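Local coordinates for protein acetyltransferase, GNAT family (Streptococcus pneumoniae, PDB 2I79) that binds acetyl coenzyme A and, as a GNAT-family acetyltransferase, probably transfers its acetyl group to the amino group of an acceptor such as an amino acid, at residues Y3-R8 with G104-E109; A16-F21 with T61-L66. One frame throughout, in Å; residues are numbered along the deposited sequence.

Contact 1 of 2, residues Y3-R8 with G104-E109; sequences YELLIR and GSLLLE. With ACO (acetyl coenzyme *a), chain G.
No ring, amide or other flat group enters where Leu5 and Ile7 meet Leu106 and Leu107, and there are no faces or edges to match; branched aliphatic chains do all the touching. Ile7 is the centre of it. Its CG1 lies beside the backbone N and its chain runs on extended (chi2 178°), which carries CD1 out to the helix. There CD1 lies 3.8 Å from Leu107 CD1 and also meets Leu106 CG, both leucines crossing it at a slant. The other branch of the isoleucine shares the load, with Ile7 CG2 3.8 Å from Leu107 CD1, so that two branches of the isoleucine, CD1 and CG2, meet the same methyl. Leu5 and Leu106 instead reach toward each other tip to tip, their CD2 methyls 3.8 Å apart. Deeper in, Leu107 also rests on Ala64 and Ile94 of the sheet.

The same helical turn faces the cofactor elsewhere. Gly104 N donates to O5A of acetyl coenzyme A (2.8 Å), and Ser105 N donates to O2A on the other phosphorus of the pyrophosphate. With OG turned beside its own backbone N (chi1 -74°), Ser105 gives O2A a second bond from OG at 3.0 Å, and Lys141 NZ is hydrogen-bonded to that hydroxyl. The helix start would be expected to stabilise the phosphates' negative charge. Strand 5-8 and helix 104-109 run nearly parallel, 26° apart, an alpha/beta layer whose helix begins at the pyrophosphate-binding site characteristic of the GNAT fold.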
# COMPACT_ATOMS: atom_id res chain seq x y z
N TYR A 3 8.93 -1.27 -37.01
CA TYR A 3 7.99 -0.75 -35.99
C TYR A 3 8.17 0.72 -35.72
O TYR A 3 9.20 1.32 -36.01
CB TYR A 3 8.13 -1.48 -34.65
CG TYR A 3 9.47 -1.27 -34.00
CD1 TYR A 3 9.68 -0.24 -33.09
CD2 TYR A 3 10.56 -2.08 -34.34
CE1 TYR A 3 10.93 -0.04 -32.51
CE2 TYR A 3 11.80 -1.89 -33.76
CZ TYR A 3 11.98 -0.88 -32.84
OH TYR A 3 13.22 -0.70 -32.28
N GLU A 4 7.16 1.27 -35.06
CA GLU A 4 7.19 2.62 -34.60
C GLU A 4 7.01 2.62 -33.08
O GLU A 4 6.09 1.97 -32.57
CB GLU A 4 6.05 3.34 -35.31
CG GLU A 4 5.99 4.80 -35.07
CD GLU A 4 4.99 5.46 -36.02
OE1 GLU A 4 4.02 4.75 -36.42
OE2 GLU A 4 5.20 6.66 -36.36
N LEU A 5 7.88 3.32 -32.37
CA LEU A 5 7.85 3.38 -30.89
C LEU A 5 7.70 4.81 -30.40
O LEU A 5 8.43 5.68 -30.83
CB LEU A 5 9.13 2.79 -30.29
CG LEU A 5 9.26 2.76 -28.75
CD1 LEU A 5 8.10 1.95 -28.10
CD2 LEU A 5 10.59 2.18 -28.27
N LEU A 6 6.77 5.05 -29.48
CA LEU A 6 6.77 6.30 -28.69
C LEU A 6 6.70 5.97 -27.19
O LEU A 6 5.87 5.18 -26.76
CB LEU A 6 5.60 7.24 -29.10
CG LEU A 6 5.35 8.49 -28.22
CD1 LEU A 6 6.49 9.52 -28.29
CD2 LEU A 6 4.05 9.15 -28.63
N ILE A 7 7.60 6.56 -26.41
CA ILE A 7 7.48 6.53 -24.95
C ILE A 7 7.31 7.96 -24.47
O ILE A 7 8.11 8.84 -24.83
CB ILE A 7 8.66 5.87 -24.27
CG1 ILE A 7 8.68 4.38 -24.64
CG2 ILE A 7 8.55 6.05 -22.75
CD1 ILE A 7 9.84 3.57 -24.06
N ARG A 8 6.25 8.19 -23.70
CA ARG A 8 5.98 9.51 -23.11
C ARG A 8 5.00 9.44 -21.94
O ARG A 8 4.25 8.46 -21.79
CB ARG A 8 5.39 10.48 -24.15
CG ARG A 8 4.05 10.07 -24.71
CD ARG A 8 3.29 11.25 -25.31
NE ARG A 8 2.09 10.83 -26.04
CZ ARG A 8 0.93 10.49 -25.48
NH1 ARG A 8 0.78 10.52 -24.16
NH2 ARG A 8 -0.09 10.13 -26.24
N GLY A 104 9.81 -3.72 -21.55
CA GLY A 104 9.81 -3.64 -20.09
C GLY A 104 11.03 -2.92 -19.52
O GLY A 104 10.88 -2.08 -18.65
N SER A 105 12.22 -3.24 -20.01
CA SER A 105 13.46 -2.58 -19.58
C SER A 105 13.52 -1.11 -19.92
O SER A 105 13.95 -0.32 -19.11
CB SER A 105 14.70 -3.23 -20.22
OG SER A 105 14.95 -4.46 -19.61
N LEU A 106 13.17 -0.76 -21.14
CA LEU A 106 13.15 0.63 -21.57
C LEU A 106 12.26 1.51 -20.67
O LEU A 106 12.64 2.61 -20.26
CB LEU A 106 12.64 0.68 -23.00
CG LEU A 106 13.27 1.62 -24.03
CD1 LEU A 106 14.80 1.76 -23.88
CD2 LEU A 106 12.86 1.06 -25.43
N LEU A 107 11.07 0.98 -20.37
CA LEU A 107 10.08 1.66 -19.53
C LEU A 107 10.56 1.75 -18.08
O LEU A 107 10.50 2.82 -17.47
CB LEU A 107 8.75 0.91 -19.60
CG LEU A 107 7.43 1.50 -20.15
CD1 LEU A 107 7.58 2.73 -21.06
CD2 LEU A 107 6.65 0.37 -20.84
N LEU A 108 11.07 0.64 -17.55
CA LEU A 108 11.63 0.64 -16.20
C LEU A 108 12.74 1.68 -16.08
O LEU A 108 12.81 2.41 -15.10
CB LEU A 108 12.20 -0.73 -15.79
CG LEU A 108 12.00 -1.17 -14.34
CD1 LEU A 108 13.10 -2.01 -13.90
CD2 LEU A 108 11.77 0.01 -13.32
N GLU A 109 13.62 1.75 -17.08
CA GLU A 109 14.74 2.69 -17.00
C GLU A 109 14.29 4.13 -17.09
O GLU A 109 14.84 5.00 -16.42
CB GLU A 109 15.81 2.45 -18.06
CG GLU A 109 17.26 2.22 -17.48
CD GLU A 109 17.52 2.84 -16.07
OE1 GLU A 109 17.93 2.05 -15.18
OE2 GLU A 109 17.33 4.08 -15.84
N1A ACO G . 12.68 -16.42 -16.09
C2A ACO G . 13.70 -15.53 -16.08
N3A ACO G . 13.83 -14.55 -17.00
C4A ACO G . 12.92 -14.40 -17.98
C5A ACO G . 11.77 -15.31 -18.06
C6A ACO G . 11.69 -16.35 -17.02
N6A ACO G . 10.67 -17.23 -17.03
N7A ACO G . 11.05 -14.94 -19.12
C8A ACO G . 11.70 -13.87 -19.67
N9A ACO G . 12.81 -13.56 -18.99
C1B ACO G . 13.82 -12.48 -19.18
C2B ACO G . 14.27 -12.12 -20.59
O2B ACO G . 15.34 -12.94 -21.05
C3B ACO G . 14.74 -10.70 -20.37
O3B ACO G . 15.98 -10.62 -19.69
P3B ACO G . 17.36 -10.20 -20.40
O7A ACO G . 17.55 -11.50 -21.16
O8A ACO G . 18.36 -9.93 -19.29
O9A ACO G . 17.08 -8.96 -21.21
C4B ACO G . 13.75 -10.16 -19.35
O4B ACO G . 13.32 -11.29 -18.59
C5B ACO G . 12.59 -9.46 -20.05
O5B ACO G . 13.04 -8.11 -20.26
P1A ACO G . 12.18 -7.17 -21.24
O1A ACO G . 11.89 -7.89 -22.53
O2A ACO G . 12.87 -5.83 -21.22
O3A ACO G . 10.77 -7.17 -20.45
P2A ACO G . 9.26 -7.44 -21.03
O4A ACO G . 8.93 -8.90 -21.35
O5A ACO G . 9.06 -6.37 -22.07
O6A ACO G . 8.49 -7.04 -19.65
CBP ACO G . 7.21 -7.94 -17.77
CCP ACO G . 8.53 -7.89 -18.51
CDP ACO G . 7.41 -8.78 -16.50
CEP ACO G . 6.79 -6.50 -17.44
CAP ACO G . 6.15 -8.60 -18.65
OAP ACO G . 6.45 -9.99 -18.90
C9P ACO G . 4.76 -8.45 -18.06
O9P ACO G . 4.12 -7.43 -18.25
N8P ACO G . 4.28 -9.47 -17.36
C7P ACO G . 2.94 -9.52 -16.75
C6P ACO G . 2.69 -8.45 -15.69
C5P ACO G . 3.75 -8.48 -14.63
O5P ACO G . 4.00 -9.53 -14.07
N4P ACO G . 4.37 -7.34 -14.35
C3P ACO G . 5.41 -7.21 -13.34
C2P ACO G . 4.87 -7.27 -11.91
S1P ACO G . 3.81 -5.88 -11.62
C ACO G . 4.59 -4.66 -10.89
O ACO G . 5.45 -4.18 -11.59
CH3 ACO G . 4.21 -4.27 -9.47

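Contact 2 of 2, residues A16-F21 with T61-L66; sequences AELVAF and TLLAFL
Leu18 swings CG opposite its backbone N (chi1 -179°), whereas Leu63 keeps CG beside its own (chi1 -56°), and these two settings bring a leucine from the helix and one from the strand together. In Leu63 the branch that continues the chain outward is CD1, while CD2, set off from it, does the touching: Leu18 CD1 comes to 3.9 Å from Leu63 CD2 as the two chains meet at a slant. Both leucines also touch Ile73 on the next strand, so the pair is closed in by the sheet.

At the preceding helix residue the contact changes character. Glu17 crosses Phe65 at about a right angle and brings OE1 to the ring's edge, in its plane, 3.9 Å from Phe65 CE1. The carboxylate is turned 58° from the ring. A negatively charged oxygen facing the rim of hydrogens, away from the electron-rich faces, would be mildly favourable, though at this separation it is a loose contact. Thr61, earlier in the strand, has OG1 hydrogen-bonded to Gln53 NE2 of helix 43-55, which also supplies Leu50 to cover Leu18. The result is the layer of N-terminal helices laid on the antiparallel first strands of the GNAT sheet.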
# COMPACT_ATOMS: atom_id res chain seq x y z
N ALA A 16 -9.14 6.55 -22.49
CA ALA A 16 -9.95 5.48 -23.05
C ALA A 16 -9.06 4.34 -23.52
O ALA A 16 -9.36 3.17 -23.26
CB ALA A 16 -10.83 6.03 -24.25
N GLU A 17 -7.98 4.69 -24.21
CA GLU A 17 -7.02 3.68 -24.70
C GLU A 17 -6.31 3.00 -23.54
O GLU A 17 -6.06 1.81 -23.59
CB GLU A 17 -5.97 4.28 -25.62
CG GLU A 17 -6.46 4.77 -26.97
CD GLU A 17 -5.45 5.74 -27.61
OE1 GLU A 17 -4.40 5.26 -28.10
OE2 GLU A 17 -5.69 6.97 -27.59
N LEU A 18 -6.00 3.77 -22.50
CA LEU A 18 -5.33 3.21 -21.33
C LEU A 18 -6.26 2.28 -20.57
O LEU A 18 -5.82 1.25 -20.10
CB LEU A 18 -4.82 4.34 -20.42
CG LEU A 18 -4.06 3.90 -19.14
CD1 LEU A 18 -2.96 2.82 -19.42
CD2 LEU A 18 -3.51 5.12 -18.47
N VAL A 19 -7.54 2.62 -20.46
CA VAL A 19 -8.51 1.71 -19.85
C VAL A 19 -8.57 0.42 -20.67
O VAL A 19 -8.57 -0.68 -20.13
CB VAL A 19 -9.96 2.34 -19.69
CG1 VAL A 19 -11.02 1.23 -19.36
CG2 VAL A 19 -10.00 3.42 -18.62
N ALA A 20 -8.61 0.57 -21.99
CA ALA A 20 -8.69 -0.56 -22.90
C ALA A 20 -7.49 -1.51 -22.75
O ALA A 20 -7.63 -2.76 -22.64
CB ALA A 20 -8.81 -0.05 -24.33
N PHE A 21 -6.30 -0.91 -22.72
CA PHE A 21 -5.06 -1.67 -22.54
C PHE A 21 -5.02 -2.39 -21.20
O PHE A 21 -4.59 -3.56 -21.10
CB PHE A 21 -3.86 -0.74 -22.67
CG PHE A 21 -2.56 -1.41 -22.36
CD1 PHE A 21 -2.02 -2.35 -23.25
CD2 PHE A 21 -1.90 -1.16 -21.18
CE1 PHE A 21 -0.85 -2.99 -22.95
CE2 PHE A 21 -0.73 -1.82 -20.88
CZ PHE A 21 -0.21 -2.73 -21.77
N THR A 61 2.81 8.39 -14.65
CA THR A 61 2.42 7.29 -15.52
C THR A 61 3.03 7.53 -16.90
O THR A 61 2.77 8.55 -17.53
CB THR A 61 0.90 7.17 -15.67
OG1 THR A 61 0.33 6.95 -14.40
CG2 THR A 61 0.51 6.00 -16.62
N LEU A 62 3.86 6.58 -17.34
CA LEU A 62 4.50 6.58 -18.65
C LEU A 62 3.91 5.49 -19.53
O LEU A 62 3.71 4.35 -19.09
CB LEU A 62 6.00 6.33 -18.53
CG LEU A 62 6.89 7.41 -17.88
CD1 LEU A 62 8.33 6.90 -17.78
CD2 LEU A 62 6.86 8.73 -18.62
N LEU A 63 3.68 5.83 -20.79
CA LEU A 63 3.10 4.93 -21.76
C LEU A 63 4.10 4.62 -22.90
O LEU A 63 4.86 5.49 -23.32
CB LEU A 63 1.85 5.57 -22.36
CG LEU A 63 0.72 6.02 -21.43
CD1 LEU A 63 -0.43 6.63 -22.22
CD2 LEU A 63 0.21 4.88 -20.56
N ALA A 64 4.06 3.38 -23.40
CA ALA A 64 4.76 3.00 -24.62
C ALA A 64 3.72 2.69 -25.68
O ALA A 64 2.88 1.84 -25.47
CB ALA A 64 5.65 1.79 -24.38
N PHE A 65 3.78 3.42 -26.80
CA PHE A 65 2.99 3.11 -27.98
C PHE A 65 3.88 2.37 -28.98
O PHE A 65 4.96 2.84 -29.35
CB PHE A 65 2.44 4.39 -28.63
CG PHE A 65 1.53 5.19 -27.73
CD1 PHE A 65 0.15 5.08 -27.84
CD2 PHE A 65 2.06 6.05 -26.77
CE1 PHE A 65 -0.68 5.83 -27.02
CE2 PHE A 65 1.25 6.79 -25.93
CZ PHE A 65 -0.13 6.69 -26.05
N LEU A 66 3.41 1.20 -29.40
CA LEU A 66 4.00 0.45 -30.49
C LEU A 66 3.03 0.49 -31.64
O LEU A 66 1.86 0.09 -31.50
CB LEU A 66 4.23 -0.99 -30.06
CG LEU A 66 5.51 -1.71 -30.40
CD1 LEU A 66 6.79 -0.82 -30.43
CD2 LEU A 66 5.59 -2.82 -29.33

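Overall arrangement
Along the chain the segments come in the order 3-8, 16-21, 61-66 and 104-109, so contact 2 falls wholly between the two halves of contact 1. Their centres are 12 Å apart, and a shared sheet joins them: strands 5-9 and 60-66 are antiparallel neighbours, with Phe65 N probably bonded to Leu6 O at 2.7 Å. Side chains alternate across this pair. Ile7 and Ala64 face helix 103-117, while Leu63, Phe65 and Arg8 turn to the face carrying helix 15-26. The two contacts therefore cover opposite faces of one sheet margin, a three-layer sandwich in which the cofactor's pyrophosphate is held at the start of helix 103-117.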